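Local coordinates for biphenyl 2,3-Dioxygenase Beta Subunit (Sphingobium yanoikuyae, PDB 2GBW), which probably serves as the structural partner of the catalytic alpha subunit in a ring-hydroxylating dioxygenase that adds oxygen to aromatic rings such as biphenyl, at residues D43-P49 against V153-L158; H19-E23 against R140-L144; R81-L85 against L170-C174. All coordinates share one frame; numbering follows the deposited sequence.

Interaction 1: D43-P49 against V153-L158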
loop_
_atom_site.group_PDB
_atom_site.type_symbol
_atom_site.label_atom_id
_atom_site.label_comp_id
_atom_site.label_asym_id
_atom_site.label_seq_id
_atom_site.Cartn_x
_atom_site.Cartn_y
_atom_site.Cartn_z
ATOM N N ASP B 43 -37.413 -16.052 -10.024
ATOM C CA ASP B 43 -37.763 -14.681 -10.425
ATOM C C ASP B 43 -36.762 -13.640 -9.926
ATOM O O ASP B 43 -37.074 -12.448 -9.846
ATOM C CB ASP B 43 -39.173 -14.333 -9.920
ATOM C CG ASP B 43 -39.338 -14.488 -8.416
ATOM O OD1 ASP B 43 -38.983 -15.572 -7.884
ATOM O OD2 ASP B 43 -39.913 -13.547 -7.778
ATOM N N ILE B 44 -35.553 -14.100 -9.625
ATOM C CA ILE B 44 -34.471 -13.275 -9.111
ATOM C C ILE B 44 -34.173 -12.083 -10.016
ATOM O O ILE B 44 -34.238 -12.194 -11.219
ATOM C CB ILE B 44 -33.146 -14.134 -8.913
ATOM C CG1 ILE B 44 -32.029 -13.304 -8.285
ATOM C CG2 ILE B 44 -32.644 -14.769 -10.205
ATOM C CD1 ILE B 44 -32.323 -12.765 -6.950
ATOM N N HIS B 45 -33.881 -10.947 -9.406
ATOM C CA HIS B 45 -33.139 -9.866 -10.063
ATOM C C HIS B 45 -31.956 -9.604 -9.179
ATOM O O HIS B 45 -32.117 -9.260 -8.025
ATOM C CB HIS B 45 -33.984 -8.608 -10.215
ATOM C CG HIS B 45 -33.274 -7.493 -10.927
ATOM N ND1 HIS B 45 -33.365 -6.179 -10.517
ATOM C CD2 HIS B 45 -32.430 -7.511 -11.975
ATOM C CE1 HIS B 45 -32.617 -5.431 -11.310
ATOM N NE2 HIS B 45 -32.025 -6.216 -12.192
ATOM N N TYR B 46 -30.762 -9.746 -9.759
ATOM C CA TYR B 46 -29.515 -9.633 -9.060
ATOM C C TYR B 46 -28.830 -8.419 -9.671
ATOM O O TYR B 46 -28.505 -8.426 -10.852
ATOM C CB TYR B 46 -28.746 -10.917 -9.307
ATOM C CG TYR B 46 -27.485 -11.076 -8.537
ATOM C CD1 TYR B 46 -26.365 -10.361 -8.913
ATOM C CD2 TYR B 46 -27.390 -11.944 -7.434
ATOM C CE1 TYR B 46 -25.179 -10.514 -8.267
ATOM C CE2 TYR B 46 -26.171 -12.080 -6.741
ATOM C CZ TYR B 46 -25.086 -11.370 -7.175
ATOM O OH TYR B 46 -23.857 -11.468 -6.540
ATOM N N TRP B 47 -28.669 -7.363 -8.872
ATOM C CA TRP B 47 -28.404 -6.016 -9.369
ATOM C C TRP B 47 -27.322 -5.305 -8.545
ATOM O O TRP B 47 -27.425 -5.213 -7.344
ATOM C CB TRP B 47 -29.704 -5.243 -9.367
ATOM C CG TRP B 47 -29.655 -3.854 -9.807
ATOM C CD1 TRP B 47 -28.841 -3.315 -10.750
ATOM C CD2 TRP B 47 -30.465 -2.809 -9.311
ATOM N NE1 TRP B 47 -29.104 -1.971 -10.875
ATOM C CE2 TRP B 47 -30.121 -1.644 -10.010
ATOM C CE3 TRP B 47 -31.491 -2.758 -8.348
ATOM C CZ2 TRP B 47 -30.722 -0.419 -9.749
ATOM C CZ3 TRP B 47 -32.093 -1.532 -8.086
ATOM C CH2 TRP B 47 -31.691 -0.384 -8.797
ATOM N N MET B 48 -26.282 -4.851 -9.239
ATOM C CA MET B 48 -25.164 -4.068 -8.661
ATOM C C MET B 48 -24.974 -2.770 -9.481
ATOM O O MET B 48 -24.235 -2.742 -10.462
ATOM C CB MET B 48 -23.863 -4.873 -8.625
ATOM C CG MET B 48 -22.627 -4.143 -7.937
ATOM S SD MET B 48 -21.105 -5.101 -8.092
ATOM C CE MET B 48 -21.494 -6.442 -6.893
ATOM N N PRO B 49 -25.669 -1.692 -9.093
ATOM C CA PRO B 49 -25.659 -0.436 -9.872
ATOM C C PRO B 49 -24.348 0.222 -9.844
ATOM O O PRO B 49 -23.577 0.006 -8.921
ATOM C CB PRO B 49 -26.669 0.461 -9.162
ATOM C CG PRO B 49 -27.230 -0.320 -8.095
ATOM C CD PRO B 49 -26.613 -1.647 -7.970
ATOM N N VAL B 153 -33.645 -16.017 -2.184
ATOM C CA VAL B 153 -33.636 -14.594 -2.500
ATOM C C VAL B 153 -34.307 -14.395 -3.868
ATOM O O VAL B 153 -34.062 -15.164 -4.815
ATOM C CB VAL B 153 -32.203 -14.013 -2.422
ATOM C CG1 VAL B 153 -31.238 -14.707 -3.434
ATOM C CG2 VAL B 153 -32.181 -12.469 -2.669
ATOM N N PHE B 154 -35.182 -13.396 -3.958
ATOM C CA PHE B 154 -35.800 -13.036 -5.222
ATOM C C PHE B 154 -35.458 -11.615 -5.636
ATOM O O PHE B 154 -35.667 -11.243 -6.784
ATOM C CB PHE B 154 -37.315 -13.345 -5.269
ATOM C CG PHE B 154 -38.192 -12.474 -4.361
ATOM C CD1 PHE B 154 -38.375 -12.811 -3.032
ATOM C CD2 PHE B 154 -38.810 -11.322 -4.849
ATOM C CE1 PHE B 154 -39.162 -12.032 -2.190
ATOM C CE2 PHE B 154 -39.636 -10.524 -3.977
ATOM C CZ PHE B 154 -39.772 -10.894 -2.662
ATOM N N ARG B 155 -34.854 -10.821 -4.750
ATOM C CA ARG B 155 -34.275 -9.542 -5.197
ATOM C C ARG B 155 -33.021 -9.315 -4.408
ATOM O O ARG B 155 -33.024 -9.523 -3.207
ATOM C CB ARG B 155 -35.241 -8.376 -4.919
ATOM C CG ARG B 155 -36.591 -8.430 -5.679
ATOM C CD ARG B 155 -36.312 -8.025 -7.114
ATOM N NE ARG B 155 -37.494 -7.902 -7.969
ATOM C CZ ARG B 155 -38.201 -8.914 -8.460
ATOM N NH1 ARG B 155 -37.890 -10.176 -8.181
ATOM N NH2 ARG B 155 -39.273 -8.649 -9.210
ATOM N N ARG B 156 -31.930 -8.969 -5.094
ATOM C CA ARG B 156 -30.654 -8.695 -4.428
ATOM C C ARG B 156 -30.069 -7.472 -5.044
ATOM O O ARG B 156 -29.790 -7.445 -6.248
ATOM C CB ARG B 156 -29.698 -9.873 -4.523
ATOM C CG ARG B 156 -28.248 -9.593 -3.989
ATOM C CD ARG B 156 -27.602 -10.892 -3.579
ATOM N NE ARG B 156 -28.147 -11.447 -2.364
ATOM C CZ ARG B 156 -27.920 -12.692 -1.941
ATOM N NH1 ARG B 156 -27.132 -13.497 -2.661
ATOM N NH2 ARG B 156 -28.490 -13.129 -0.812
ATOM N N LYS B 157 -29.894 -6.448 -4.220
ATOM C CA LYS B 157 -29.222 -5.229 -4.648
ATOM C C LYS B 157 -27.945 -5.091 -3.863
ATOM O O LYS B 157 -27.993 -5.184 -2.629
ATOM C CB LYS B 157 -30.127 -4.011 -4.441
ATOM C CG LYS B 157 -29.580 -2.723 -5.058
ATOM C CD LYS B 157 -30.619 -1.618 -4.856
ATOM C CE LYS B 157 -30.132 -0.288 -5.415
ATOM N NZ LYS B 157 -31.218 0.690 -5.118
ATOM N N LEU B 158 -26.823 -4.863 -4.580
ATOM C CA LEU B 158 -25.471 -4.790 -4.009
ATOM C C LEU B 158 -24.922 -3.408 -4.250
ATOM O O LEU B 158 -24.821 -2.951 -5.418
ATOM C CB LEU B 158 -24.534 -5.832 -4.642
ATOM C CG LEU B 158 -24.969 -7.312 -4.429
ATOM C CD1 LEU B 158 -24.255 -8.319 -5.345
ATOM C CD2 LEU B 158 -24.835 -7.691 -2.925
HETATM O O HOH W 1 -40.738 -11.328 -8.875
HETATM O O HOH W 2 -23.333 -0.973 -6.440
#

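Interaction 2: H19-E23 against R140-L144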
loop_
_atom_site.group_PDB
_atom_site.type_symbol
_atom_site.label_atom_id
_atom_site.label_comp_id
_atom_site.label_asym_id
_atom_site.label_seq_id
_atom_site.Cartn_x
_atom_site.Cartn_y
_atom_site.Cartn_z
ATOM N N HIS B 19 -29.275 -19.048 7.181
ATOM C CA HIS B 19 -29.356 -19.033 5.732
ATOM C C HIS B 19 -28.154 -18.303 5.078
ATOM O O HIS B 19 -27.527 -18.849 4.180
ATOM C CB HIS B 19 -30.662 -18.353 5.272
ATOM C CG HIS B 19 -30.735 -18.115 3.796
ATOM N ND1 HIS B 19 -31.204 -19.071 2.915
ATOM C CD2 HIS B 19 -30.345 -17.056 3.038
ATOM C CE1 HIS B 19 -31.111 -18.597 1.685
ATOM N NE2 HIS B 19 -30.613 -17.377 1.735
ATOM N N TYR B 20 -27.873 -17.094 5.541
ATOM C CA TYR B 20 -26.740 -16.327 5.041
ATOM C C TYR B 20 -25.397 -17.020 5.298
ATOM O O TYR B 20 -24.528 -17.005 4.435
ATOM C CB TYR B 20 -26.742 -14.918 5.632
ATOM C CG TYR B 20 -27.645 -13.915 4.939
ATOM C CD1 TYR B 20 -28.174 -14.161 3.684
ATOM C CD2 TYR B 20 -27.956 -12.713 5.546
ATOM C CE1 TYR B 20 -28.990 -13.230 3.059
ATOM C CE2 TYR B 20 -28.760 -11.788 4.930
ATOM C CZ TYR B 20 -29.281 -12.051 3.688
ATOM O OH TYR B 20 -30.087 -11.122 3.082
ATOM N N ARG B 21 -25.221 -17.634 6.467
ATOM C CA ARG B 21 -23.962 -18.380 6.768
ATOM C C ARG B 21 -23.787 -19.556 5.826
ATOM O O ARG B 21 -22.686 -19.790 5.321
ATOM C CB ARG B 21 -23.954 -18.829 8.243
ATOM C CG ARG B 21 -23.679 -17.694 9.224
ATOM C CD ARG B 21 -23.470 -18.217 10.679
ATOM N NE ARG B 21 -24.622 -18.857 11.281
ATOM C CZ ARG B 21 -25.466 -18.271 12.129
ATOM N NH1 ARG B 21 -25.312 -17.003 12.463
ATOM N NH2 ARG B 21 -26.474 -18.951 12.650
ATOM N N ALA B 22 -24.897 -20.241 5.506
ATOM C CA ALA B 22 -24.842 -21.381 4.563
ATOM C C ALA B 22 -24.520 -20.917 3.160
ATOM O O ALA B 22 -23.759 -21.598 2.430
ATOM C CB ALA B 22 -26.158 -22.266 4.646
ATOM N N GLU B 23 -25.083 -19.772 2.799
ATOM C CA GLU B 23 -24.810 -19.135 1.524
ATOM C C GLU B 23 -23.322 -18.832 1.374
ATOM O O GLU B 23 -22.693 -19.240 0.413
ATOM C CB GLU B 23 -25.625 -17.852 1.403
ATOM C CG GLU B 23 -25.442 -17.111 0.108
ATOM C CD GLU B 23 -26.492 -16.048 -0.103
ATOM O OE1 GLU B 23 -26.608 -15.158 0.751
ATOM O OE2 GLU B 23 -27.202 -16.110 -1.115
ATOM N N ARG B 140 -25.812 -4.807 1.204
ATOM C CA ARG B 140 -26.664 -5.710 0.498
ATOM C C ARG B 140 -28.109 -5.435 0.959
ATOM O O ARG B 140 -28.380 -5.298 2.153
ATOM C CB ARG B 140 -26.265 -7.152 0.790
ATOM C CG ARG B 140 -27.213 -8.156 0.150
ATOM C CD ARG B 140 -26.657 -9.561 0.152
ATOM N NE ARG B 140 -26.518 -10.083 1.513
ATOM C CZ ARG B 140 -25.981 -11.253 1.823
ATOM N NH1 ARG B 140 -25.565 -12.062 0.880
ATOM N NH2 ARG B 140 -25.901 -11.632 3.100
ATOM N N GLU B 141 -29.018 -5.336 -0.004
ATOM C CA GLU B 141 -30.433 -5.120 0.255
ATOM C C GLU B 141 -31.154 -6.262 -0.473
ATOM O O GLU B 141 -31.173 -6.275 -1.706
ATOM C CB GLU B 141 -30.877 -3.737 -0.228
ATOM C CG GLU B 141 -30.157 -2.598 0.487
ATOM C CD GLU B 141 -30.414 -1.204 -0.082
ATOM O OE1 GLU B 141 -31.148 -1.037 -1.092
ATOM O OE2 GLU B 141 -29.858 -0.250 0.532
ATOM N N ASP B 142 -31.682 -7.232 0.299
ATOM C CA ASP B 142 -32.410 -8.422 -0.247
ATOM C C ASP B 142 -33.888 -8.334 0.045
ATOM O O ASP B 142 -34.291 -7.784 1.075
ATOM C CB ASP B 142 -31.918 -9.733 0.399
ATOM C CG ASP B 142 -30.529 -10.189 -0.059
ATOM O OD1 ASP B 142 -30.001 -9.709 -1.098
ATOM O OD2 ASP B 142 -29.982 -11.110 0.627
ATOM N N LYS B 143 -34.685 -8.944 -0.838
ATOM C CA LYS B 143 -36.022 -9.427 -0.534
ATOM C C LYS B 143 -35.912 -10.935 -0.575
ATOM O O LYS B 143 -35.458 -11.504 -1.587
ATOM C CB LYS B 143 -37.034 -9.000 -1.575
ATOM C CG LYS B 143 -37.187 -7.477 -1.787
ATOM C CD LYS B 143 -38.661 -7.101 -2.014
ATOM C CE LYS B 143 -39.489 -7.155 -0.716
ATOM N NZ LYS B 143 -40.962 -7.437 -0.870
ATOM N N LEU B 144 -36.279 -11.582 0.521
ATOM C CA LEU B 144 -36.301 -13.041 0.612
ATOM C C LEU B 144 -37.720 -13.533 0.779
ATOM O O LEU B 144 -38.578 -12.816 1.312
ATOM C CB LEU B 144 -35.548 -13.501 1.846
ATOM C CG LEU B 144 -34.095 -13.070 2.089
ATOM C CD1 LEU B 144 -33.663 -13.728 3.371
ATOM C CD2 LEU B 144 -33.133 -13.465 0.975
HETATM O O HOH W 3 -29.018 -8.539 3.194
HETATM O O HOH W 4 -24.876 -14.555 2.659
#

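Interaction 3: R81-L85 against L170-C174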
loop_
_atom_site.group_PDB
_atom_site.type_symbol
_atom_site.label_atom_id
_atom_site.label_comp_id
_atom_site.label_asym_id
_atom_site.label_seq_id
_atom_site.Cartn_x
_atom_site.Cartn_y
_atom_site.Cartn_z
ATOM N N ARG B 81 -23.502 -17.009 -15.665
ATOM C CA ARG B 81 -22.349 -16.605 -14.868
ATOM C C ARG B 81 -21.785 -17.756 -14.042
ATOM O O ARG B 81 -20.607 -17.895 -13.934
ATOM C CB ARG B 81 -22.735 -15.459 -13.950
ATOM C CG ARG B 81 -22.810 -14.101 -14.678
ATOM C CD ARG B 81 -23.261 -13.040 -13.703
ATOM N NE ARG B 81 -23.160 -11.663 -14.214
ATOM C CZ ARG B 81 -21.998 -11.025 -14.423
ATOM N NH1 ARG B 81 -20.864 -11.611 -14.154
ATOM N NH2 ARG B 81 -21.997 -9.777 -14.870
ATOM N N VAL B 82 -22.660 -18.532 -13.403
ATOM C CA VAL B 82 -22.230 -19.667 -12.559
ATOM C C VAL B 82 -21.404 -20.723 -13.321
ATOM O O VAL B 82 -20.398 -21.196 -12.815
ATOM C CB VAL B 82 -23.423 -20.279 -11.802
ATOM C CG1 VAL B 82 -23.174 -21.749 -11.433
ATOM C CG2 VAL B 82 -23.725 -19.378 -10.566
ATOM N N GLU B 83 -21.788 -21.042 -14.549
ATOM C CA GLU B 83 -21.033 -22.028 -15.352
ATOM C C GLU B 83 -19.620 -21.621 -15.771
ATOM O O GLU B 83 -18.730 -22.470 -15.834
ATOM C CB GLU B 83 -21.836 -22.470 -16.558
ATOM C CG GLU B 83 -23.184 -23.093 -16.180
ATOM C CD GLU B 83 -23.077 -24.342 -15.262
ATOM O OE1 GLU B 83 -21.986 -24.960 -15.198
ATOM O OE2 GLU B 83 -24.091 -24.707 -14.609
ATOM N N ARG B 84 -19.377 -20.346 -16.031
ATOM C CA ARG B 84 -18.006 -19.901 -16.292
ATOM C C ARG B 84 -17.066 -20.538 -15.274
ATOM O O ARG B 84 -15.933 -20.905 -15.601
ATOM C CB ARG B 84 -17.876 -18.379 -16.200
ATOM C CG ARG B 84 -16.443 -17.846 -16.467
ATOM C CD ARG B 84 -16.365 -16.336 -16.372
ATOM N NE ARG B 84 -14.967 -15.889 -16.372
ATOM C CZ ARG B 84 -14.224 -15.619 -15.296
ATOM N NH1 ARG B 84 -14.722 -15.711 -14.073
ATOM N NH2 ARG B 84 -12.948 -15.247 -15.435
ATOM N N LEU B 85 -17.538 -20.715 -14.040
ATOM C CA LEU B 85 -16.677 -21.309 -13.037
ATOM C C LEU B 85 -16.714 -22.864 -13.074
ATOM O O LEU B 85 -16.026 -23.496 -12.278
ATOM C CB LEU B 85 -16.994 -20.734 -11.657
ATOM C CG LEU B 85 -17.037 -19.202 -11.559
ATOM C CD1 LEU B 85 -17.946 -18.771 -10.403
ATOM C CD2 LEU B 85 -15.629 -18.593 -11.424
ATOM N N LEU B 170 -14.709 -8.052 -10.468
ATOM C CA LEU B 170 -15.734 -8.231 -9.431
ATOM C C LEU B 170 -16.506 -9.496 -9.692
ATOM O O LEU B 170 -17.742 -9.556 -9.437
ATOM C CB LEU B 170 -16.694 -7.000 -9.391
ATOM C CG LEU B 170 -16.167 -5.701 -8.810
ATOM C CD1 LEU B 170 -17.076 -4.478 -9.140
ATOM C CD2 LEU B 170 -16.044 -5.798 -7.297
ATOM N N TYR B 171 -15.769 -10.521 -10.153
ATOM C CA TYR B 171 -16.327 -11.825 -10.493
ATOM C C TYR B 171 -16.406 -12.710 -9.235
ATOM O O TYR B 171 -15.727 -13.751 -9.119
ATOM C CB TYR B 171 -15.562 -12.537 -11.660
ATOM C CG TYR B 171 -16.507 -13.372 -12.493
ATOM C CD1 TYR B 171 -16.979 -14.606 -12.037
ATOM C CD2 TYR B 171 -17.065 -12.872 -13.651
ATOM C CE1 TYR B 171 -17.901 -15.354 -12.778
ATOM C CE2 TYR B 171 -17.953 -13.609 -14.411
ATOM C CZ TYR B 171 -18.418 -14.840 -13.947
ATOM O OH TYR B 171 -19.328 -15.586 -14.683
ATOM N N PHE B 172 -17.300 -12.297 -8.339
ATOM C CA PHE B 172 -17.721 -13.112 -7.175
ATOM C C PHE B 172 -19.142 -12.765 -6.855
ATOM O O PHE B 172 -19.608 -11.682 -7.156
ATOM C CB PHE B 172 -16.818 -12.871 -5.987
ATOM C CG PHE B 172 -16.721 -11.455 -5.565
ATOM C CD1 PHE B 172 -17.654 -10.912 -4.688
ATOM C CD2 PHE B 172 -15.697 -10.639 -6.074
ATOM C CE1 PHE B 172 -17.551 -9.582 -4.290
ATOM C CE2 PHE B 172 -15.569 -9.317 -5.700
ATOM C CZ PHE B 172 -16.468 -8.771 -4.827
ATOM N N PHE B 173 -19.847 -13.700 -6.238
ATOM C CA PHE B 173 -21.224 -13.458 -5.840
ATOM C C PHE B 173 -21.327 -12.952 -4.411
ATOM O O PHE B 173 -20.469 -13.210 -3.583
ATOM C CB PHE B 173 -22.056 -14.723 -5.987
ATOM C CG PHE B 173 -22.096 -15.269 -7.375
ATOM C CD1 PHE B 173 -22.806 -14.631 -8.363
ATOM C CD2 PHE B 173 -21.431 -16.431 -7.689
ATOM C CE1 PHE B 173 -22.846 -15.132 -9.636
ATOM C CE2 PHE B 173 -21.472 -16.931 -8.968
ATOM C CZ PHE B 173 -22.182 -16.277 -9.933
ATOM N N CYS B 174 -22.406 -12.231 -4.136
ATOM C CA CYS B 174 -22.783 -11.856 -2.780
ATOM C C CYS B 174 -24.273 -12.116 -2.598
ATOM O O CYS B 174 -24.910 -12.653 -3.492
ATOM C CB CYS B 174 -22.492 -10.376 -2.548
ATOM S SG CYS B 174 -20.787 -9.912 -2.748
ATOM O OXT CYS B 174 -24.821 -11.651 -1.732
#

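Interaction 1: D43-P49 against V153-L158
Lys157 lays its extended chain along the indole of Trp47, the two side chains running side by side in the same direction. CE of Lys157 sits over the six-membered ring, 4.0 Å from its centroid and 30° off the normal, a CH-pi contact. The pyrrolidine of Pro49 also lies against one indole face, toward the rim, and Pro49 CG approaches Lys157 CE to 4.0 Å. On the other side of the sheet Tyr46 and Arg156 run alongside each other, Tyr46 CE2 meeting Arg156 CD at 3.7 Å, while CD1 of Leu158 touches both the phenol of Tyr46 and CE of Met48. Strands 44-49 and 155-158 are parallel neighbours in the curved mixed sheet of this NTF2-like fold, and the backbone bonds from Arg156 N to His45 O, Trp47 N to Arg156 O and Leu158 N to Trp47 O set the pairing. Where the second strand enters, Phe154 and Arg155 form a classic beta bulge opposite Lys143. There Phe154 O accepts from His45 N at 3.2 Å and from Arg155 NH1 at 2.8 Å, the donors arriving from opposite faces of its carbonyl plane. A bend at chi2 (-76°) turns the Arg155 guanidinium back to that oxygen. Its NH2 shares a water with Asp43 OD2, which is also paired with Arg145.

Interaction 2: H19-E23 against R140-L144
Tyr20 and Arg140 approach from opposite directions and meet with their flat groups stacked. The guanidinium lies over one face of the phenol ring, the planes inclined by 28°, and NH2 of Arg140 is poised above the ring centre; Arg140 CZ is 3.9 Å from the centroid, a cation-pi arrangement. A bend at chi3 (65°) in an otherwise extended arginine chain brings the group flat onto the ring. Asp142 reaches the same phenol at its edge: Tyr20 OH donates to Asp142 OD2 in a very short bond of 2.5 Å, the carboxylate turned steeply from the ring plane. Tyr20 OH also accepts a bond from a water oxygen at 2.8 Å. Glu23, one helical turn on, slides past the arginine in the opposite sense, its OE1 forming a salt bridge of 3.3 Å with Arg140 NH1. A second water ties this corner together, donating to Tyr20 O and to Glu23 OE1 and accepting from Arg140 NH2. Replacing Tyr20 by an alanine would probably leave the Arg140 guanidinium without the ring it rests on and Asp142 OD2 without its hydroxyl donor. The buried charges form a salt-bridge network: Arg140 NH1 also pairs with the C-terminal carboxylate of Cys174, while Asp142 and Glu23 both bind Arg156, and Trp35 donates to Glu23. Helix 10-28 crosses strand 132-147, its short segment at 111° to the strand, and long side chains span the distance between them. Tyr20 also touches Val118 and Val106 of strands 115-128 and 98-112; in the sheet, strand 132-147 lies between strands 115-128 and 150-160.

Interaction 3: R81-L85 against L170-C174
The C-terminal tail that follows strand 150-160 is tucked against the last turn of helix 75-84, and Tyr171, at the centre of an inverse gamma turn, makes the largest share of the tail's contact. Its hydroxyl donates to the backbone carbonyl of the helix, Tyr171 OH to Arg81 O at 2.7 Å, with the acceptor in the plane of the ring. Two arginines frame the phenol differently. The extended chain of Arg84, with CG opposite the backbone N (chi1 180°), carries NH1 over the ring centre; CZ of Arg84 is 4.1 Å from the centroid and only 5° off the normal, a cation-pi contact made with the guanidinium plane tilted by 52°. Arg81 instead turns the edge of its guanidinium to the ring, NH1 3.5 Å from Tyr171 CE2. Leu85 slides past the phenol in the opposite direction, Leu85 CG lying 4.1 Å from Tyr171 CE1. Phe173 supplies the apolar part: Val82 CG2 touches Phe173 CZ at 3.5 Å, crossing at about a right angle, and CB of Arg81 meets the ring at its edge. Tyr32 and Trp35 add further aromatic contacts to Phe173. Both arginines have polar partners beyond the tail: Arg81 NE is paired with Asp73 and its NH1 bonds to the backbone of a chain of another protein, while Arg84 NH2 bridges to an acidic side chain of that chain. The helix end and tail therefore meet the partner protein together, and the cation resting on Tyr171 is probably balanced by a carboxylate from across the subunit boundary.

How the interactions relate
The three contacts interlock along the chain, their segments alternating so that each pair of interactions crosses. Interactions 1 and 2 lie closest, with centres about 11 Å apart, on adjoining strands 150-160 and 132-147 of one mixed sheet; interaction 3 lies where the tail meets helix 75-84, its centre about 14 Å from that of interaction 1 and about 17 Å from that of interaction 2. Side chains bridge them: Arg156 of interaction 1 pairs with Asp142 of interaction 2, and Tyr46 OH lies 2.9 Å from Cys174 N. The tail of interaction 3 joins the buried charge network through its carboxylate, which reaches Arg140, linking this interior to the surface that meets another protein.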